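PDB 2P2V: alpha-2,3-sialyltransferase from Campylobacter jejuni, which probably transfers sialic acid from a CMP-sialic acid donor to an acceptor sugar in alpha-2,3 linkage, this chain being the N-terminal, sialyltransferase-family part of a longer protein. Local coordinates for residues A[214-228]-A[234-246]. Residues are numbered along the deposited sequence; the frame is centred on the assembly and turned at random.
Sequences LKLLKSIYKVNIYAL and LANHFPLSININN. With EDO (1,2-ethanediol), chain I; EDO (1,2-ethanediol), chain J.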
# COMPACT_ATOMS: atom_id res chain seq x y z
N LEU A 214 -9.03 -26.54 -19.54
CA LEU A 214 -8.92 -27.76 -18.69
C LEU A 214 -7.78 -28.68 -19.14
O LEU A 214 -7.04 -29.23 -18.31
CB LEU A 214 -10.22 -28.55 -18.73
CG LEU A 214 -11.40 -28.06 -17.87
CD1 LEU A 214 -12.71 -28.80 -18.25
CD2 LEU A 214 -11.11 -28.21 -16.37
N LYS A 215 -7.64 -28.86 -20.44
CA LYS A 215 -6.52 -29.67 -20.99
C LYS A 215 -5.18 -29.03 -20.68
O LYS A 215 -4.21 -29.71 -20.34
CB LYS A 215 -6.72 -29.89 -22.49
CG LYS A 215 -7.87 -30.86 -22.82
CD LYS A 215 -7.81 -31.34 -24.29
CE LYS A 215 -8.49 -30.33 -25.27
NZ LYS A 215 -9.14 -31.01 -26.48
N LEU A 216 -5.12 -27.70 -20.74
CA LEU A 216 -3.91 -26.98 -20.34
C LEU A 216 -3.55 -27.13 -18.88
O LEU A 216 -2.37 -27.30 -18.57
CB LEU A 216 -3.96 -25.50 -20.74
CG LEU A 216 -2.65 -24.70 -20.53
CD1 LEU A 216 -1.49 -25.28 -21.41
CD2 LEU A 216 -2.83 -23.20 -20.82
N LEU A 217 -4.53 -27.02 -17.98
CA LEU A 217 -4.28 -27.24 -16.56
C LEU A 217 -3.66 -28.62 -16.36
O LEU A 217 -2.71 -28.77 -15.60
CB LEU A 217 -5.59 -27.14 -15.76
CG LEU A 217 -6.06 -25.69 -15.53
CD1 LEU A 217 -7.53 -25.72 -15.02
CD2 LEU A 217 -5.11 -24.99 -14.56
N LYS A 218 -4.24 -29.60 -17.05
CA LYS A 218 -3.76 -31.01 -16.93
C LYS A 218 -2.34 -31.13 -17.48
O LYS A 218 -1.49 -31.71 -16.81
CB LYS A 218 -4.72 -31.96 -17.65
CG LYS A 218 -4.35 -33.46 -17.62
CD LYS A 218 -5.37 -34.22 -18.45
CE LYS A 218 -5.24 -35.72 -18.31
NZ LYS A 218 -3.83 -36.19 -18.07
N SER A 219 -2.06 -30.56 -18.65
CA SER A 219 -0.66 -30.66 -19.19
C SER A 219 0.43 -29.87 -18.47
O SER A 219 1.57 -30.34 -18.39
CB SER A 219 -0.52 -30.51 -20.71
OG SER A 219 -1.34 -29.52 -21.27
N ILE A 220 0.10 -28.69 -17.93
CA ILE A 220 1.12 -27.95 -17.17
C ILE A 220 1.36 -28.50 -15.78
O ILE A 220 2.51 -28.57 -15.31
CB ILE A 220 0.74 -26.41 -17.03
CG1 ILE A 220 0.51 -25.76 -18.37
CG2 ILE A 220 1.86 -25.64 -16.34
CD1 ILE A 220 -0.11 -24.34 -18.18
N TYR A 221 0.28 -28.80 -15.06
CA TYR A 221 0.41 -29.05 -13.62
C TYR A 221 0.36 -30.54 -13.27
O TYR A 221 0.49 -30.91 -12.10
CB TYR A 221 -0.62 -28.21 -12.79
CG TYR A 221 -0.39 -26.73 -13.09
CD1 TYR A 221 0.74 -26.08 -12.63
CD2 TYR A 221 -1.23 -26.04 -13.93
CE1 TYR A 221 1.02 -24.77 -12.94
CE2 TYR A 221 -0.97 -24.72 -14.26
CZ TYR A 221 0.13 -24.08 -13.77
OH TYR A 221 0.38 -22.75 -14.15
N LYS A 222 0.18 -31.36 -14.29
CA LYS A 222 0.26 -32.82 -14.15
C LYS A 222 -0.69 -33.41 -13.11
O LYS A 222 -0.28 -33.96 -12.08
CB LYS A 222 1.70 -33.25 -13.89
CG LYS A 222 2.74 -32.66 -14.86
CD LYS A 222 2.46 -32.97 -16.32
CE LYS A 222 3.60 -32.44 -17.19
NZ LYS A 222 3.26 -32.44 -18.65
N VAL A 223 -1.98 -33.29 -13.39
CA VAL A 223 -3.01 -33.82 -12.54
C VAL A 223 -3.91 -34.62 -13.47
O VAL A 223 -3.74 -34.59 -14.71
CB VAL A 223 -3.83 -32.64 -11.83
CG1 VAL A 223 -2.96 -31.81 -10.93
CG2 VAL A 223 -4.45 -31.77 -12.87
N ASN A 224 -4.86 -35.35 -12.90
CA ASN A 224 -5.78 -36.16 -13.67
C ASN A 224 -7.17 -35.63 -13.53
O ASN A 224 -7.55 -35.23 -12.45
CB ASN A 224 -5.66 -37.62 -13.17
CG ASN A 224 -4.35 -38.27 -13.63
OD1 ASN A 224 -3.48 -38.63 -12.82
ND2 ASN A 224 -4.17 -38.32 -14.95
N ILE A 225 -7.90 -35.60 -14.64
CA ILE A 225 -9.25 -35.13 -14.68
C ILE A 225 -10.19 -36.19 -15.26
O ILE A 225 -10.08 -36.57 -16.44
CB ILE A 225 -9.39 -33.79 -15.49
CG1 ILE A 225 -8.34 -32.75 -15.03
CG2 ILE A 225 -10.82 -33.33 -15.43
CD1 ILE A 225 -8.28 -31.44 -15.86
N TYR A 226 -11.13 -36.63 -14.43
CA TYR A 226 -12.16 -37.57 -14.83
C TYR A 226 -13.55 -37.00 -14.85
O TYR A 226 -13.83 -36.01 -14.17
CB TYR A 226 -12.14 -38.71 -13.83
CG TYR A 226 -10.82 -39.44 -13.86
CD1 TYR A 226 -10.53 -40.35 -14.90
CD2 TYR A 226 -9.87 -39.22 -12.90
CE1 TYR A 226 -9.31 -41.01 -14.95
CE2 TYR A 226 -8.65 -39.88 -12.93
CZ TYR A 226 -8.38 -40.78 -13.96
OH TYR A 226 -7.16 -41.42 -13.98
N ALA A 227 -14.43 -37.65 -15.62
CA ALA A 227 -15.87 -37.42 -15.56
C ALA A 227 -16.56 -38.41 -14.61
O ALA A 227 -16.02 -39.49 -14.33
CB ALA A 227 -16.48 -37.50 -16.96
N LEU A 228 -17.77 -38.05 -14.15
CA LEU A 228 -18.57 -38.92 -13.27
C LEU A 228 -19.95 -39.24 -13.87
O LEU A 228 -20.65 -40.13 -13.39
CB LEU A 228 -18.75 -38.26 -11.89
CG LEU A 228 -17.58 -38.01 -10.95
CD1 LEU A 228 -18.06 -37.18 -9.75
CD2 LEU A 228 -16.96 -39.31 -10.45
N LEU A 234 -19.52 -34.02 -21.24
CA LEU A 234 -18.17 -33.96 -20.72
C LEU A 234 -17.44 -35.27 -20.95
O LEU A 234 -16.21 -35.28 -21.13
CB LEU A 234 -18.18 -33.62 -19.23
CG LEU A 234 -16.82 -33.35 -18.60
CD1 LEU A 234 -16.30 -31.99 -19.01
CD2 LEU A 234 -16.90 -33.45 -17.09
N ALA A 235 -18.18 -36.39 -20.91
CA ALA A 235 -17.55 -37.73 -20.89
C ALA A 235 -16.93 -38.07 -22.26
O ALA A 235 -16.07 -38.97 -22.36
CB ALA A 235 -18.55 -38.78 -20.46
N ASN A 236 -17.35 -37.33 -23.29
CA ASN A 236 -16.75 -37.39 -24.63
C ASN A 236 -15.41 -36.71 -24.73
O ASN A 236 -14.74 -36.81 -25.77
CB ASN A 236 -17.67 -36.73 -25.65
CG ASN A 236 -18.97 -37.48 -25.84
OD1 ASN A 236 -19.10 -38.65 -25.48
ND2 ASN A 236 -19.96 -36.78 -26.42
N HIS A 237 -15.02 -35.98 -23.68
CA HIS A 237 -13.77 -35.22 -23.69
C HIS A 237 -12.82 -35.58 -22.60
O HIS A 237 -11.61 -35.44 -22.78
CB HIS A 237 -14.06 -33.74 -23.62
CG HIS A 237 -14.83 -33.25 -24.78
ND1 HIS A 237 -14.25 -33.00 -26.01
CD2 HIS A 237 -16.15 -33.00 -24.93
CE1 HIS A 237 -15.17 -32.59 -26.85
NE2 HIS A 237 -16.33 -32.57 -26.22
N PHE A 238 -13.37 -36.02 -21.47
CA PHE A 238 -12.58 -36.57 -20.39
C PHE A 238 -13.08 -37.96 -20.10
O PHE A 238 -14.30 -38.20 -20.24
CB PHE A 238 -12.69 -35.65 -19.15
CG PHE A 238 -12.17 -34.29 -19.44
CD1 PHE A 238 -13.00 -33.31 -19.95
CD2 PHE A 238 -10.81 -34.04 -19.33
CE1 PHE A 238 -12.49 -32.07 -20.29
CE2 PHE A 238 -10.30 -32.79 -19.66
CZ PHE A 238 -11.15 -31.83 -20.16
N PRO A 239 -12.16 -38.87 -19.72
CA PRO A 239 -12.52 -40.25 -19.38
C PRO A 239 -13.42 -40.29 -18.16
O PRO A 239 -13.12 -39.64 -17.13
CB PRO A 239 -11.18 -40.88 -19.01
CG PRO A 239 -10.28 -39.70 -18.66
CD PRO A 239 -10.71 -38.66 -19.62
N LEU A 240 -14.50 -41.08 -18.25
CA LEU A 240 -15.21 -41.49 -17.04
C LEU A 240 -14.27 -42.18 -16.09
O LEU A 240 -13.42 -43.01 -16.47
CB LEU A 240 -16.42 -42.39 -17.34
CG LEU A 240 -17.59 -41.87 -18.16
CD1 LEU A 240 -18.50 -43.06 -18.49
CD2 LEU A 240 -18.36 -40.75 -17.44
N SER A 241 -14.41 -41.82 -14.83
CA SER A 241 -13.74 -42.48 -13.73
C SER A 241 -14.19 -43.97 -13.70
O SER A 241 -15.35 -44.29 -14.02
CB SER A 241 -14.21 -41.80 -12.43
OG SER A 241 -13.26 -42.03 -11.42
N ILE A 242 -13.29 -44.84 -13.28
CA ILE A 242 -13.62 -46.28 -13.20
C ILE A 242 -14.71 -46.62 -12.18
O ILE A 242 -14.72 -46.07 -11.07
CB ILE A 242 -12.37 -47.13 -12.96
CG1 ILE A 242 -11.53 -47.21 -14.26
CG2 ILE A 242 -12.75 -48.58 -12.50
CD1 ILE A 242 -10.10 -47.79 -14.06
N ASN A 243 -15.64 -47.49 -12.57
CA ASN A 243 -16.66 -48.00 -11.67
C ASN A 243 -15.98 -48.87 -10.62
O ASN A 243 -15.61 -50.02 -10.91
CB ASN A 243 -17.72 -48.76 -12.46
CG ASN A 243 -18.74 -49.48 -11.58
OD1 ASN A 243 -18.61 -49.51 -10.36
ND2 ASN A 243 -19.75 -50.06 -12.21
N ILE A 244 -15.77 -48.31 -9.43
CA ILE A 244 -15.13 -49.04 -8.32
C ILE A 244 -16.17 -49.58 -7.31
O ILE A 244 -15.84 -49.96 -6.20
CB ILE A 244 -13.95 -48.24 -7.64
CG1 ILE A 244 -14.44 -47.02 -6.81
CG2 ILE A 244 -12.93 -47.80 -8.71
CD1 ILE A 244 -13.50 -46.63 -5.62
N ASN A 245 -17.43 -49.60 -7.75
CA ASN A 245 -18.56 -50.09 -6.94
C ASN A 245 -18.76 -49.31 -5.64
O ASN A 245 -19.09 -49.89 -4.61
CB ASN A 245 -18.41 -51.61 -6.64
CG ASN A 245 -19.76 -52.29 -6.33
OD1 ASN A 245 -20.83 -51.89 -6.84
ND2 ASN A 245 -19.70 -53.35 -5.48
N ASN A 246 -18.55 -48.00 -5.68
CA ASN A 246 -18.75 -47.22 -4.47
C ASN A 246 -20.26 -47.05 -4.30
O ASN A 246 -21.02 -47.16 -5.27
CB ASN A 246 -18.03 -45.86 -4.57
CG ASN A 246 -17.74 -45.25 -3.20
OD1 ASN A 246 -18.38 -45.59 -2.22
ND2 ASN A 246 -16.77 -44.35 -3.14
C1 EDO I . -16.55 -52.86 -8.27
O1 EDO I . -15.12 -52.95 -8.40
C2 EDO I . -17.18 -52.77 -9.64
O2 EDO I . -18.45 -52.14 -9.53
C1 EDO J . 5.57 -26.95 -17.53
O1 EDO J . 4.95 -28.00 -16.79
C2 EDO J . 4.75 -26.75 -18.79
O2 EDO J . 4.95 -25.40 -19.24
O HOH W 1 -11.67 -33.25 -26.46
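A227 is gripped through both its backbone polar groups. Its N donates to P239 O at 2.8 Å, nearly straight at 166°. Its O takes the N-H of S241 at 2.9 Å. The two bonds, one to each neighbour of L240, make the pattern of a single parallel bridge, lying where strand 224-227 ends. The CB of A227 points into the returning loop and packs on L240 CD2 at 3.8 Å, with L234 CD2 and A235 CB slightly farther off.

F238 carries the apolar contact toward the helix. With CG set beside the backbone N (chi1 -62°), the ring lies along I225 and extends to L214, whose CB is 3.7 Å from F238 CZ; the CD1 branch of L214 also meets the CE1-CZ end. I225 lies side by side with F238, its CG2 4.0 Å from F238 CD2. P239 crosses Y226 at about a right angle, its CG 3.8 Å from Y226 CD1, while P239 O sits at the edge of the tyrosine ring. S241 CB rests against Y226 CB.

Behind F238, L234 O accepts from both H237 N and F238 N, ending the 3-10 segment 234-236 just before the phenyl ring. L234 also touches L168 and F173, its side chain about 8 Å from the bound CMP-3-fluoro-sialic acid. On the exposed side, a water lies in the H237 ring plane by ND1 and takes a weak bond from K215 NZ. R38 holds S241 O, and L228 pairs by backbone with N35.

The bridge adds a single pairing to the outer edge of the Rossmann-like parallel sheet: strand 224-227 is outermost in the chain, hydrogen-bonded on one flank to strand 165-169, while helix 207-221 packs L214 on C155 of helix 150-161.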